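Long-range contacts in cysteine protease-like VirA (Shigella flexneri, PDB 3EB8), which acts as a secreted virulence effector needed for entry into epithelial cells and for spread within and between them, although despite its name it is apparently not a protease: residues 20-25 with 81-87; 112-116 with 353-357; 237-243 with 346-350; 141-145 with 179-185. All coordinates share one frame. Residues are numbered along the deposited sequence.

Interaction 1 (20-25 with 81-87); sequences MDSFSP and SLPPKQF
Residues 20-25 leave the end of helix 12-21, turn at Ser22 and extend into strand 24-25. Residues 81-87 run as a loop into strand 86-87. The register pairs Met20 with Leu82, Asp21 with Pro83 and Pro25 with Phe87, with CA atoms 5.1 to 5.4 Å apart. Pro84 is the centre of an inverse gamma turn, closed by Lys85 N to Pro83 O at 2.7 Å. Lys85 is stretched out, chi1 m and the other three t. Its NZ donates to Asp21 O at 3.0 Å, to Phe23 O at 2.8 Å and to a water at 2.8 Å. The ammonium thus meets three acceptors. The same water lies 3.2 Å from Ser24 OG, a weak bond. The contact joins two sheets: strand 24-25 is an edge strand of an antiparallel five-stranded sheet, and strand 86-87 belongs to the mixed sheet. Gln86 and Ser81 find their polar partners outside the two segments. Gln86 OE1 bonds Ser324, and its NE2 bonds Ser350 OG and Gln348 O. Ser81 OG bonds Leu78 O. Asp21 OD2 has a long, weak ion pair with Lys17 NZ. Apolar groups fill the rest. Met20 CE is 3.8 Å from Leu82 CD2, and Phe23 CB is 4.3 Å from that same Leu82 CD2. Pro25 lies over one face of the Phe87 ring (chi1 m), with Pro25 CD 4.0 Å from Phe87 CE2.

Interaction 2 (112-116 with 353-357); sequences VIETA and IISPD
Helix 112-116 runs along strand 353-356, roughly antiparallel. The two short axes come within 8.2 Å, and their N-to-C directions make an angle of 153°. Val112 CA is 6.2 Å from Pro356 CA, and Ala116 CA is 5.8 Å from Ile354 CA. The helix is regular here, with Ala116 N bonded to Val112 O at 2.8 Å. The contact is apolar and buried. Ile354 is its centre and points toward the helix. Its chi1 m sets CG2 against Val112 and Thr115; chi2 p turns CD1 to Ala116. Ile354 CG2 is 3.9 Å from Val112 CG1 and 3.8 Å from Thr115 CG2. Ile354 CD1 is 3.7 Å from Ala116 CB. Val112 takes chi1 t, which sends CG2 to the proline, 4.1 Å from Pro356 CG. Thr115 takes chi1 m; its OG1 bonds back to Glu111 O, and its methyl is turned to Ile354. Ser355 points away from the helix. With chi1 t, its OG donates to Pro356 O at 2.7 Å and also bonds Thr312. This is a helix packed on the face of the mixed sheet. Strand 94-97 pairs with strand 348-356 in parallel, and strand 315-327 pairs with it antiparallel. Helix 110-118 also covers both of these neighbours, through Ala97 and Ile318.

Interaction 3 (237-243 with 346-350); sequences WQSLHIT and SRQVS
Residues 237-243 have no regular helix or strand. They form two overlapping type I beta turns, Trp237 to Leu240 and Ser239 to Ile242. These are closed by Leu240 N to Trp237 O and Ile242 N to Ser239 O, both 3.1 Å. This turn-rich link joins helices 226-234 and 245-265 within the curated tubulin-binding region, and it lies beside the start of strand 348-356 of the mixed sheet. Residues 347-350 are extended. His241 CA is 6.2 Å from Val349 CA, and Thr243 CA is 7.4 Å from Arg347 CA. Arg347 and Val349 point toward the turns, while Gln348 points away. Val349, chi1 t, places CG2 3.6 Å from His241 O and 3.8 Å from Thr243 OG1. Arg347 has the largest area covered by the other segment. Its chi1 m, chi2 t and an off-well chi3 of -147° bring the guanidinium to Leu240 O. Leu240 CD1 lies over one guanidinium face and is 4.2 Å from Arg347 CD. The NH2 of Arg347 bonds Ile342 O, outside the two segments. Its NH1 sits at the edge of the Trp237 ring, 4.0 Å from Trp237 CZ3. That same Arg347 NH1 donates to Leu240 O at 2.7 Å, with an N-H...O angle of 135°.

Interaction 4 (141-145 with 179-185); sequences WHDIY and INEFIDS
A loop wraps one side of helix 140-149. The loop runs between helices 167-176 and 194-204, and from Phe182 on it lies in the curated tubulin-binding region. Trp141 CA is 6.1 Å from Ile179 CA, His142 CA is 6.2 Å from Glu181 CA, and Tyr145 CA is 5.9 Å from Asn180 CA. Ile179 (chi1 m, chi2 t) wedges into the helix side. Its CG2 is 3.8 Å from Ile144 CG2 and 4.0 Å from Tyr145 CB, and its CD1 is 4.0 Å from Trp141 CE3. Trp141, chi1 m, puts CD1 3.7 Å from Ile183 CD1, and its NE1 bonds Lys187 O further along the loop. Tyr145, chi1 t, receives Asn180 CA over its ring face, 4.0 Å from the centroid, as a CH-pi contact. His142 CE1 is 4.2 Å from Ile183 CG2. A water joins the backbones, accepting from Trp141 N at 3.1 Å and donating to Ser185 O at 2.7 Å. The loop bends at Asn180, whose OD1 accepts from Phe182 N at 3.0 Å. That bond defines an Asx turn, here set in an irregular loop packed on a helix by aromatic and aliphatic side chains.

Interaction 1 closes first along the chain. Interaction 2 then opens, and its loop encloses interaction 4 followed by interaction 3. Interactions 1, 2 and 3 all reach the mixed sheet. Interactions 2 and 3 use different parts of strand 348-356, and their centres are about 22 Å apart. Gln86 NE2 probably bonds Ser350 OG and the backbone O of Gln348. Interaction 4 is about 35 Å, centre to centre, from interaction 1, on the opposite side of the chain's centre. It meets interaction 3 where Asp143 OD2 probably bonds Gln238 N at 3.0 Å. Strand 348-356 thus meets residues 81-87 through Gln86, packs on helix 110-118, and borders the turns of residues 237-243.

Interaction 1 (20-25 with 81-87)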
loop_
_atom_site.group_PDB
_atom_site.type_symbol
_atom_site.label_atom_id
_atom_site.label_comp_id
_atom_site.label_asym_id
_atom_site.label_seq_id
_atom_site.Cartn_x
_atom_site.Cartn_y
_atom_site.Cartn_z
ATOM N N MET A 20 -2.286 3.683 19.069
ATOM C CA MET A 20 -1.368 3.630 17.919
ATOM C C MET A 20 -2.144 3.297 16.659
ATOM O O MET A 20 -2.070 4.029 15.680
ATOM C CB MET A 20 -0.214 2.614 18.078
ATOM C CG MET A 20 0.763 2.841 19.228
ATOM S SD MET A 20 1.065 4.570 19.590
ATOM C CE MET A 20 1.823 5.132 18.065
ATOM N N ASP A 21 -2.873 2.185 16.667
ATOM C CA ASP A 21 -3.719 1.860 15.521
ATOM C C ASP A 21 -4.853 2.884 15.439
ATOM O O ASP A 21 -5.209 3.352 14.362
ATOM C CB ASP A 21 -4.264 0.433 15.620
ATOM C CG ASP A 21 -3.184 -0.638 15.426
ATOM O OD1 ASP A 21 -1.968 -0.303 15.313
ATOM O OD2 ASP A 21 -3.572 -1.831 15.392
ATOM N N SER A 22 -5.394 3.232 16.600
ATOM C CA SER A 22 -6.339 4.330 16.778
ATOM C C SER A 22 -5.910 5.637 16.097
ATOM O O SER A 22 -6.734 6.519 15.865
ATOM C CB SER A 22 -6.535 4.582 18.274
ATOM O OG SER A 22 -7.356 3.581 18.848
ATOM N N PHE A 23 -4.622 5.763 15.794
ATOM C CA PHE A 23 -4.109 6.985 15.209
ATOM C C PHE A 23 -4.459 7.065 13.730
ATOM O O PHE A 23 -4.253 6.110 12.976
ATOM C CB PHE A 23 -2.596 7.124 15.432
ATOM C CG PHE A 23 -2.232 7.629 16.799
ATOM C CD1 PHE A 23 -2.041 6.750 17.850
ATOM C CD2 PHE A 23 -2.111 8.994 17.038
ATOM C CE1 PHE A 23 -1.732 7.214 19.123
ATOM C CE2 PHE A 23 -1.796 9.476 18.306
ATOM C CZ PHE A 23 -1.601 8.589 19.350
ATOM N N SER A 24 -5.007 8.206 13.326
ATOM C CA SER A 24 -5.394 8.424 11.940
ATOM C C SER A 24 -4.823 9.737 11.450
ATOM O O SER A 24 -4.636 10.660 12.239
ATOM C CB SER A 24 -6.920 8.453 11.822
ATOM O OG SER A 24 -7.497 7.382 12.556
ATOM N N PRO A 25 -4.542 9.828 10.145
ATOM C CA PRO A 25 -4.044 11.075 9.554
ATOM C C PRO A 25 -5.026 12.200 9.826
ATOM O O PRO A 25 -6.240 11.979 9.811
ATOM C CB PRO A 25 -4.022 10.770 8.052
ATOM C CG PRO A 25 -4.005 9.307 7.950
ATOM C CD PRO A 25 -4.743 8.778 9.137
ATOM N N SER A 81 5.968 2.807 15.492
ATOM C CA SER A 81 4.808 2.198 16.124
ATOM C C SER A 81 3.468 2.658 15.538
ATOM O O SER A 81 2.412 2.153 15.935
ATOM C CB SER A 81 4.848 2.437 17.634
ATOM O OG SER A 81 4.585 3.796 17.920
ATOM N N LEU A 82 3.500 3.625 14.620
ATOM C CA LEU A 82 2.276 4.060 13.935
ATOM C C LEU A 82 1.720 2.948 13.024
ATOM O O LEU A 82 2.455 2.095 12.548
ATOM C CB LEU A 82 2.522 5.340 13.121
ATOM C CG LEU A 82 2.817 6.638 13.889
ATOM C CD1 LEU A 82 3.129 7.753 12.930
ATOM C CD2 LEU A 82 1.661 7.026 14.790
ATOM N N PRO A 83 0.415 2.962 12.771
ATOM C CA PRO A 83 -0.125 1.943 11.857
ATOM C C PRO A 83 0.283 2.222 10.396
ATOM O O PRO A 83 0.688 3.338 10.074
ATOM C CB PRO A 83 -1.648 2.091 12.012
ATOM C CG PRO A 83 -1.863 3.134 13.068
ATOM C CD PRO A 83 -0.602 3.925 13.214
ATOM N N PRO A 84 0.155 1.211 9.525
ATOM C CA PRO A 84 0.451 1.355 8.098
ATOM C C PRO A 84 -0.559 2.293 7.427
ATOM O O PRO A 84 -1.430 1.838 6.691
ATOM C CB PRO A 84 0.246 -0.065 7.564
ATOM C CG PRO A 84 -0.797 -0.653 8.510
ATOM C CD PRO A 84 -0.313 -0.151 9.846
ATOM N N LYS A 85 -0.436 3.591 7.684
ATOM C CA LYS A 85 -1.309 4.587 7.063
ATOM C C LYS A 85 -0.448 5.664 6.439
ATOM O O LYS A 85 0.747 5.757 6.719
ATOM C CB LYS A 85 -2.260 5.202 8.091
ATOM C CG LYS A 85 -3.137 4.177 8.766
ATOM C CD LYS A 85 -4.089 4.803 9.750
ATOM C CE LYS A 85 -4.975 3.739 10.362
ATOM N NZ LYS A 85 -5.737 4.243 11.537
ATOM N N GLN A 86 -1.050 6.466 5.582
ATOM C CA GLN A 86 -0.332 7.546 4.925
ATOM C C GLN A 86 -0.446 8.830 5.747
ATOM O O GLN A 86 -1.517 9.417 5.860
ATOM C CB GLN A 86 -0.856 7.741 3.498
ATOM C CG GLN A 86 -0.825 6.477 2.642
ATOM C CD GLN A 86 -1.395 6.710 1.249
ATOM O OE1 GLN A 86 -2.570 7.056 1.095
ATOM N NE2 GLN A 86 -0.558 6.547 0.230
ATOM N N PHE A 87 0.664 9.244 6.337
ATOM C CA PHE A 87 0.695 10.468 7.120
ATOM C C PHE A 87 1.464 11.567 6.399
ATOM O O PHE A 87 2.382 11.305 5.622
ATOM C CB PHE A 87 1.329 10.234 8.493
ATOM C CG PHE A 87 0.552 9.304 9.365
ATOM C CD1 PHE A 87 0.821 7.945 9.369
ATOM C CD2 PHE A 87 -0.451 9.787 10.191
ATOM C CE1 PHE A 87 0.096 7.086 10.179
ATOM C CE2 PHE A 87 -1.186 8.927 11.007
ATOM C CZ PHE A 87 -0.911 7.580 11.003
HETATM O O HOH W 1 -7.467 5.641 9.814
#

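Interaction 2 (112-116 with 353-357)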
loop_
_atom_site.group_PDB
_atom_site.type_symbol
_atom_site.label_atom_id
_atom_site.label_comp_id
_atom_site.label_asym_id
_atom_site.label_seq_id
_atom_site.Cartn_x
_atom_site.Cartn_y
_atom_site.Cartn_z
ATOM N N VAL A 112 12.491 -7.480 7.199
ATOM C CA VAL A 112 12.401 -6.247 6.424
ATOM C C VAL A 112 11.070 -6.213 5.655
ATOM O O VAL A 112 10.330 -5.226 5.688
ATOM C CB VAL A 112 13.621 -6.084 5.484
ATOM C CG1 VAL A 112 13.301 -5.139 4.335
ATOM C CG2 VAL A 112 14.815 -5.586 6.271
ATOM N N ILE A 113 10.752 -7.320 4.994
ATOM C CA ILE A 113 9.483 -7.463 4.289
ATOM C C ILE A 113 8.321 -7.226 5.240
ATOM O O ILE A 113 7.406 -6.455 4.936
ATOM C CB ILE A 113 9.352 -8.863 3.656
ATOM C CG1 ILE A 113 10.202 -8.945 2.385
ATOM C CG2 ILE A 113 7.901 -9.184 3.332
ATOM C CD1 ILE A 113 10.687 -10.351 2.080
ATOM N N GLU A 114 8.362 -7.890 6.389
ATOM C CA GLU A 114 7.309 -7.759 7.397
ATOM C C GLU A 114 7.154 -6.313 7.894
ATOM O O GLU A 114 6.048 -5.768 7.921
ATOM C CB GLU A 114 7.586 -8.698 8.570
ATOM C CG GLU A 114 6.664 -8.513 9.739
ATOM C CD GLU A 114 5.292 -9.088 9.473
ATOM O OE1 GLU A 114 5.102 -9.693 8.391
ATOM O OE2 GLU A 114 4.403 -8.932 10.342
ATOM N N THR A 115 8.275 -5.706 8.270
ATOM C CA THR A 115 8.298 -4.317 8.689
ATOM C C THR A 115 7.746 -3.401 7.609
ATOM O O THR A 115 6.953 -2.518 7.903
ATOM C CB THR A 115 9.721 -3.865 9.019
ATOM O OG1 THR A 115 10.247 -4.692 10.063
ATOM C CG2 THR A 115 9.736 -2.380 9.440
ATOM N N ALA A 116 8.165 -3.604 6.362
ATOM C CA ALA A 116 7.668 -2.783 5.261
ATOM C C ALA A 116 6.160 -2.939 5.090
ATOM O O ALA A 116 5.446 -1.954 4.865
ATOM C CB ALA A 116 8.373 -3.124 3.970
ATOM N N ILE A 353 11.228 4.207 3.600
ATOM C CA ILE A 353 12.360 3.319 3.482
ATOM C C ILE A 353 12.420 2.409 4.707
ATOM O O ILE A 353 12.276 2.858 5.849
ATOM C CB ILE A 353 13.676 4.092 3.284
ATOM C CG1 ILE A 353 13.706 4.716 1.885
ATOM C CG2 ILE A 353 14.872 3.166 3.401
ATOM C CD1 ILE A 353 14.906 5.606 1.645
ATOM N N ILE A 354 12.601 1.120 4.443
ATOM C CA ILE A 354 12.738 0.113 5.479
ATOM C C ILE A 354 14.137 -0.483 5.354
ATOM O O ILE A 354 14.512 -0.996 4.298
ATOM C CB ILE A 354 11.653 -0.977 5.360
ATOM C CG1 ILE A 354 10.257 -0.379 5.610
ATOM C CG2 ILE A 354 11.920 -2.107 6.325
ATOM C CD1 ILE A 354 9.649 0.329 4.411
ATOM N N SER A 355 14.920 -0.369 6.422
ATOM C CA SER A 355 16.311 -0.801 6.406
ATOM C C SER A 355 16.561 -1.972 7.353
ATOM O O SER A 355 15.988 -2.013 8.459
ATOM C CB SER A 355 17.220 0.365 6.807
ATOM O OG SER A 355 18.565 -0.057 6.928
ATOM N N PRO A 356 17.415 -2.927 6.925
ATOM C CA PRO A 356 17.929 -3.929 7.860
ATOM C C PRO A 356 18.694 -3.162 8.917
ATOM O O PRO A 356 19.189 -2.064 8.624
ATOM C CB PRO A 356 18.921 -4.735 7.019
ATOM C CG PRO A 356 18.677 -4.365 5.610
ATOM C CD PRO A 356 18.078 -3.001 5.612
ATOM N N ASP A 357 18.787 -3.693 10.128
ATOM C CA ASP A 357 19.596 -3.028 11.145
ATOM C C ASP A 357 21.061 -3.331 10.895
ATOM O O ASP A 357 21.347 -4.018 9.919
ATOM C CB ASP A 357 19.196 -3.447 12.555
ATOM C CG ASP A 357 19.635 -2.441 13.582
ATOM O OD1 ASP A 357 20.606 -1.718 13.296
ATOM O OD2 ASP A 357 19.011 -2.350 14.655
#

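Interaction 3 (237-243 with 346-350)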
loop_
_atom_site.group_PDB
_atom_site.type_symbol
_atom_site.label_atom_id
_atom_site.label_comp_id
_atom_site.label_asym_id
_atom_site.label_seq_id
_atom_site.Cartn_x
_atom_site.Cartn_y
_atom_site.Cartn_z
ATOM N N TRP A 237 -1.316 -1.691 -11.976
ATOM C CA TRP A 237 -0.737 -0.871 -13.043
ATOM C C TRP A 237 0.688 -0.367 -12.671
ATOM O O TRP A 237 0.899 0.214 -11.601
ATOM C CB TRP A 237 -1.664 0.284 -13.465
ATOM C CG TRP A 237 -1.116 1.051 -14.661
ATOM C CD1 TRP A 237 -0.572 0.516 -15.802
ATOM C CD2 TRP A 237 -1.052 2.467 -14.820
ATOM N NE1 TRP A 237 -0.176 1.508 -16.650
ATOM C CE2 TRP A 237 -0.455 2.719 -16.078
ATOM C CE3 TRP A 237 -1.466 3.554 -14.036
ATOM C CZ2 TRP A 237 -0.251 4.017 -16.573
ATOM C CZ3 TRP A 237 -1.262 4.852 -14.531
ATOM C CH2 TRP A 237 -0.649 5.066 -15.792
ATOM N N GLN A 238 1.660 -0.603 -13.550
ATOM C CA GLN A 238 3.066 -0.359 -13.208
ATOM C C GLN A 238 3.393 1.102 -12.886
ATOM O O GLN A 238 4.314 1.374 -12.126
ATOM C CB GLN A 238 3.974 -0.863 -14.322
ATOM C CG GLN A 238 3.656 -0.281 -15.696
ATOM C CD GLN A 238 4.616 -0.776 -16.775
ATOM O OE1 GLN A 238 4.263 -1.623 -17.609
ATOM N NE2 GLN A 238 5.845 -0.261 -16.751
ATOM N N SER A 239 2.647 2.035 -13.472
ATOM C CA SER A 239 2.879 3.474 -13.258
ATOM C C SER A 239 1.780 4.110 -12.415
ATOM O O SER A 239 1.620 5.319 -12.393
ATOM C CB SER A 239 3.001 4.201 -14.594
ATOM O OG SER A 239 3.948 3.553 -15.411
ATOM N N LEU A 240 1.035 3.283 -11.700
ATOM C CA LEU A 240 -0.011 3.766 -10.805
ATOM C C LEU A 240 0.410 4.974 -9.947
ATOM O O LEU A 240 -0.382 5.868 -9.710
ATOM C CB LEU A 240 -0.474 2.625 -9.903
ATOM C CG LEU A 240 -1.684 2.933 -9.028
ATOM C CD1 LEU A 240 -2.923 3.074 -9.875
ATOM C CD2 LEU A 240 -1.869 1.825 -8.014
ATOM N N HIS A 241 1.656 5.000 -9.493
ATOM C CA HIS A 241 2.106 6.001 -8.521
ATOM C C HIS A 241 2.680 7.282 -9.116
ATOM O O HIS A 241 2.941 8.225 -8.381
ATOM C CB HIS A 241 3.175 5.412 -7.587
ATOM C CG HIS A 241 4.403 4.928 -8.301
ATOM N ND1 HIS A 241 4.460 3.703 -8.937
ATOM C CD2 HIS A 241 5.609 5.506 -8.505
ATOM C CE1 HIS A 241 5.648 3.544 -9.488
ATOM N NE2 HIS A 241 6.368 4.624 -9.238
ATOM N N ILE A 242 2.942 7.320 -10.408
ATOM C CA ILE A 242 3.533 8.535 -10.955
ATOM C C ILE A 242 2.440 9.585 -11.125
ATOM O O ILE A 242 1.799 9.637 -12.161
ATOM C CB ILE A 242 4.242 8.280 -12.296
ATOM C CG1 ILE A 242 5.175 7.082 -12.183
ATOM C CG2 ILE A 242 5.042 9.499 -12.707
ATOM C CD1 ILE A 242 6.280 7.290 -11.203
ATOM N N THR A 243 2.216 10.409 -10.104
ATOM C CA THR A 243 1.087 11.327 -10.135
ATOM C C THR A 243 1.501 12.782 -10.247
ATOM O O THR A 243 0.650 13.656 -10.391
ATOM C CB THR A 243 0.168 11.169 -8.892
ATOM O OG1 THR A 243 0.922 11.408 -7.702
ATOM C CG2 THR A 243 -0.443 9.778 -8.843
ATOM N N SER A 346 -6.831 12.019 -7.783
ATOM C CA SER A 346 -7.515 11.280 -6.721
ATOM C C SER A 346 -6.702 10.142 -6.106
ATOM O O SER A 346 -7.200 9.417 -5.239
ATOM C CB SER A 346 -8.892 10.789 -7.176
ATOM O OG SER A 346 -8.906 10.555 -8.565
ATOM N N ARG A 347 -5.452 9.993 -6.535
ATOM C CA ARG A 347 -4.573 9.002 -5.917
ATOM C C ARG A 347 -3.676 9.693 -4.920
ATOM O O ARG A 347 -3.122 10.749 -5.211
ATOM C CB ARG A 347 -3.688 8.282 -6.934
ATOM C CG ARG A 347 -4.389 7.641 -8.083
ATOM C CD ARG A 347 -3.378 7.201 -9.085
ATOM N NE ARG A 347 -3.932 7.301 -10.414
ATOM C CZ ARG A 347 -3.213 7.357 -11.526
ATOM N NH1 ARG A 347 -1.888 7.307 -11.475
ATOM N NH2 ARG A 347 -3.828 7.457 -12.694
ATOM N N GLN A 348 -3.539 9.105 -3.743
ATOM C CA GLN A 348 -2.556 9.594 -2.795
ATOM C C GLN A 348 -1.354 8.662 -2.729
ATOM O O GLN A 348 -1.489 7.435 -2.602
ATOM C CB GLN A 348 -3.158 9.765 -1.420
ATOM C CG GLN A 348 -2.241 10.465 -0.459
ATOM C CD GLN A 348 -2.903 10.649 0.881
ATOM O OE1 GLN A 348 -2.999 9.699 1.669
ATOM N NE2 GLN A 348 -3.388 11.871 1.148
ATOM N N VAL A 349 -0.184 9.267 -2.819
ATOM C CA VAL A 349 1.063 8.531 -2.913
ATOM C C VAL A 349 1.915 8.834 -1.696
ATOM O O VAL A 349 2.006 9.990 -1.263
ATOM C CB VAL A 349 1.800 8.882 -4.227
ATOM C CG1 VAL A 349 3.204 8.305 -4.246
ATOM C CG2 VAL A 349 0.994 8.373 -5.411
ATOM N N SER A 350 2.505 7.787 -1.123
ATOM C CA SER A 350 3.326 7.931 0.075
ATOM C C SER A 350 4.541 7.016 -0.011
ATOM O O SER A 350 4.502 6.019 -0.715
ATOM C CB SER A 350 2.514 7.591 1.309
ATOM O OG SER A 350 2.075 6.247 1.238
#

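Interaction 4 (141-145 with 179-185)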
loop_
_atom_site.group_PDB
_atom_site.type_symbol
_atom_site.label_atom_id
_atom_site.label_comp_id
_atom_site.label_asym_id
_atom_site.label_seq_id
_atom_site.Cartn_x
_atom_site.Cartn_y
_atom_site.Cartn_z
ATOM N N TRP A 141 -3.705 -4.884 -17.886
ATOM C CA TRP A 141 -3.938 -6.327 -18.027
ATOM C C TRP A 141 -2.634 -7.141 -18.002
ATOM O O TRP A 141 -2.559 -8.172 -17.341
ATOM C CB TRP A 141 -4.699 -6.678 -19.315
ATOM C CG TRP A 141 -6.031 -6.005 -19.533
ATOM C CD1 TRP A 141 -6.629 -5.765 -20.739
ATOM C CD2 TRP A 141 -6.933 -5.509 -18.533
ATOM N NE1 TRP A 141 -7.839 -5.147 -20.553
ATOM C CE2 TRP A 141 -8.046 -4.967 -19.211
ATOM C CE3 TRP A 141 -6.901 -5.455 -17.134
ATOM C CZ2 TRP A 141 -9.121 -4.383 -18.537
ATOM C CZ3 TRP A 141 -7.973 -4.873 -16.462
ATOM C CH2 TRP A 141 -9.065 -4.343 -17.165
ATOM N N HIS A 142 -1.617 -6.691 -18.733
ATOM C CA HIS A 142 -0.342 -7.409 -18.758
ATOM C C HIS A 142 0.377 -7.276 -17.423
ATOM O O HIS A 142 1.051 -8.201 -16.981
ATOM C CB HIS A 142 0.557 -6.912 -19.899
ATOM C CG HIS A 142 -0.029 -7.115 -21.261
ATOM N ND1 HIS A 142 -1.211 -6.527 -21.659
ATOM C CD2 HIS A 142 0.406 -7.841 -22.318
ATOM C CE1 HIS A 142 -1.482 -6.884 -22.902
ATOM N NE2 HIS A 142 -0.517 -7.681 -23.325
ATOM N N ASP A 143 0.219 -6.119 -16.788
ATOM C CA ASP A 143 0.761 -5.885 -15.456
ATOM C C ASP A 143 0.226 -6.887 -14.414
ATOM O O ASP A 143 0.998 -7.505 -13.689
ATOM C CB ASP A 143 0.505 -4.437 -15.024
ATOM C CG ASP A 143 1.286 -3.443 -15.862
ATOM O OD1 ASP A 143 2.280 -3.870 -16.493
ATOM O OD2 ASP A 143 0.917 -2.244 -15.902
ATOM N N ILE A 144 -1.084 -7.072 -14.334
ATOM C CA ILE A 144 -1.595 -8.056 -13.366
ATOM C C ILE A 144 -1.191 -9.490 -13.757
ATOM O O ILE A 144 -0.728 -10.261 -12.924
ATOM C CB ILE A 144 -3.117 -7.918 -13.103
ATOM C CG1 ILE A 144 -3.533 -8.789 -11.913
ATOM C CG2 ILE A 144 -3.905 -8.250 -14.343
ATOM C CD1 ILE A 144 -4.938 -8.501 -11.368
ATOM N N TYR A 145 -1.322 -9.829 -15.032
ATOM C CA TYR A 145 -0.893 -11.132 -15.506
ATOM C C TYR A 145 0.546 -11.452 -15.056
ATOM O O TYR A 145 0.784 -12.436 -14.353
ATOM C CB TYR A 145 -1.004 -11.233 -17.032
ATOM C CG TYR A 145 -0.586 -12.588 -17.556
ATOM C CD1 TYR A 145 -1.414 -13.682 -17.411
ATOM C CD2 TYR A 145 0.652 -12.779 -18.149
ATOM C CE1 TYR A 145 -1.042 -14.924 -17.860
ATOM C CE2 TYR A 145 1.041 -14.023 -18.612
ATOM C CZ TYR A 145 0.186 -15.096 -18.465
ATOM O OH TYR A 145 0.552 -16.351 -18.917
ATOM N N ILE A 179 -7.694 -12.536 -18.814
ATOM C CA ILE A 179 -6.424 -11.829 -18.745
ATOM C C ILE A 179 -5.260 -12.808 -18.949
ATOM O O ILE A 179 -4.980 -13.657 -18.092
ATOM C CB ILE A 179 -6.258 -11.052 -17.413
ATOM C CG1 ILE A 179 -7.336 -9.962 -17.277
ATOM C CG2 ILE A 179 -4.874 -10.450 -17.334
ATOM C CD1 ILE A 179 -7.386 -9.270 -15.914
ATOM N N ASN A 180 -4.605 -12.700 -20.103
ATOM C CA ASN A 180 -3.369 -13.438 -20.350
ATOM C C ASN A 180 -2.304 -12.586 -21.030
ATOM O O ASN A 180 -2.373 -11.349 -21.015
ATOM C CB ASN A 180 -3.620 -14.737 -21.125
ATOM C CG ASN A 180 -4.314 -14.506 -22.445
ATOM O OD1 ASN A 180 -3.950 -13.606 -23.206
ATOM N ND2 ASN A 180 -5.321 -15.326 -22.731
ATOM N N GLU A 181 -1.324 -13.255 -21.630
ATOM C CA GLU A 181 -0.138 -12.576 -22.134
ATOM C C GLU A 181 -0.408 -11.814 -23.421
ATOM O O GLU A 181 0.339 -10.898 -23.767
ATOM C CB GLU A 181 1.027 -13.557 -22.313
ATOM C CG GLU A 181 0.782 -14.671 -23.328
ATOM C CD GLU A 181 0.245 -15.962 -22.714
ATOM O OE1 GLU A 181 -0.447 -15.905 -21.670
ATOM O OE2 GLU A 181 0.511 -17.039 -23.297
ATOM N N PHE A 182 -1.476 -12.181 -24.123
ATOM C CA PHE A 182 -1.860 -11.440 -25.329
ATOM C C PHE A 182 -3.345 -11.037 -25.397
ATOM O O PHE A 182 -4.008 -11.269 -26.406
ATOM C CB PHE A 182 -1.432 -12.191 -26.609
ATOM C CG PHE A 182 -1.182 -13.675 -26.412
ATOM C CD1 PHE A 182 -2.197 -14.522 -25.973
ATOM C CD2 PHE A 182 0.068 -14.225 -26.699
ATOM C CE1 PHE A 182 -1.962 -15.885 -25.805
ATOM C CE2 PHE A 182 0.308 -15.587 -26.534
ATOM C CZ PHE A 182 -0.707 -16.417 -26.088
ATOM N N ILE A 183 -3.859 -10.407 -24.343
ATOM C CA ILE A 183 -5.291 -10.116 -24.277
ATOM C C ILE A 183 -5.720 -8.911 -25.105
ATOM O O ILE A 183 -6.861 -8.853 -25.568
ATOM C CB ILE A 183 -5.808 -9.970 -22.819
ATOM C CG1 ILE A 183 -7.198 -9.300 -22.802
ATOM C CG2 ILE A 183 -4.794 -9.225 -21.958
ATOM C CD1 ILE A 183 -7.812 -9.155 -21.408
ATOM N N ASP A 184 -4.803 -7.968 -25.298
ATOM C CA ASP A 184 -5.096 -6.685 -25.969
ATOM C C ASP A 184 -5.396 -5.608 -24.929
ATOM O O ASP A 184 -6.392 -5.668 -24.217
ATOM C CB ASP A 184 -6.231 -6.769 -27.005
ATOM C CG ASP A 184 -6.453 -5.440 -27.753
ATOM O OD1 ASP A 184 -5.598 -5.066 -28.585
ATOM O OD2 ASP A 184 -7.481 -4.764 -27.516
ATOM N N SER A 185 -4.506 -4.629 -24.875
ATOM C CA SER A 185 -4.453 -3.644 -23.819
ATOM C C SER A 185 -5.759 -2.871 -23.681
ATOM O O SER A 185 -6.187 -2.569 -22.575
ATOM C CB SER A 185 -3.310 -2.671 -24.112
ATOM O OG SER A 185 -3.732 -1.654 -25.007
HETATM O O HOH W 2 -4.602 -3.343 -20.476
#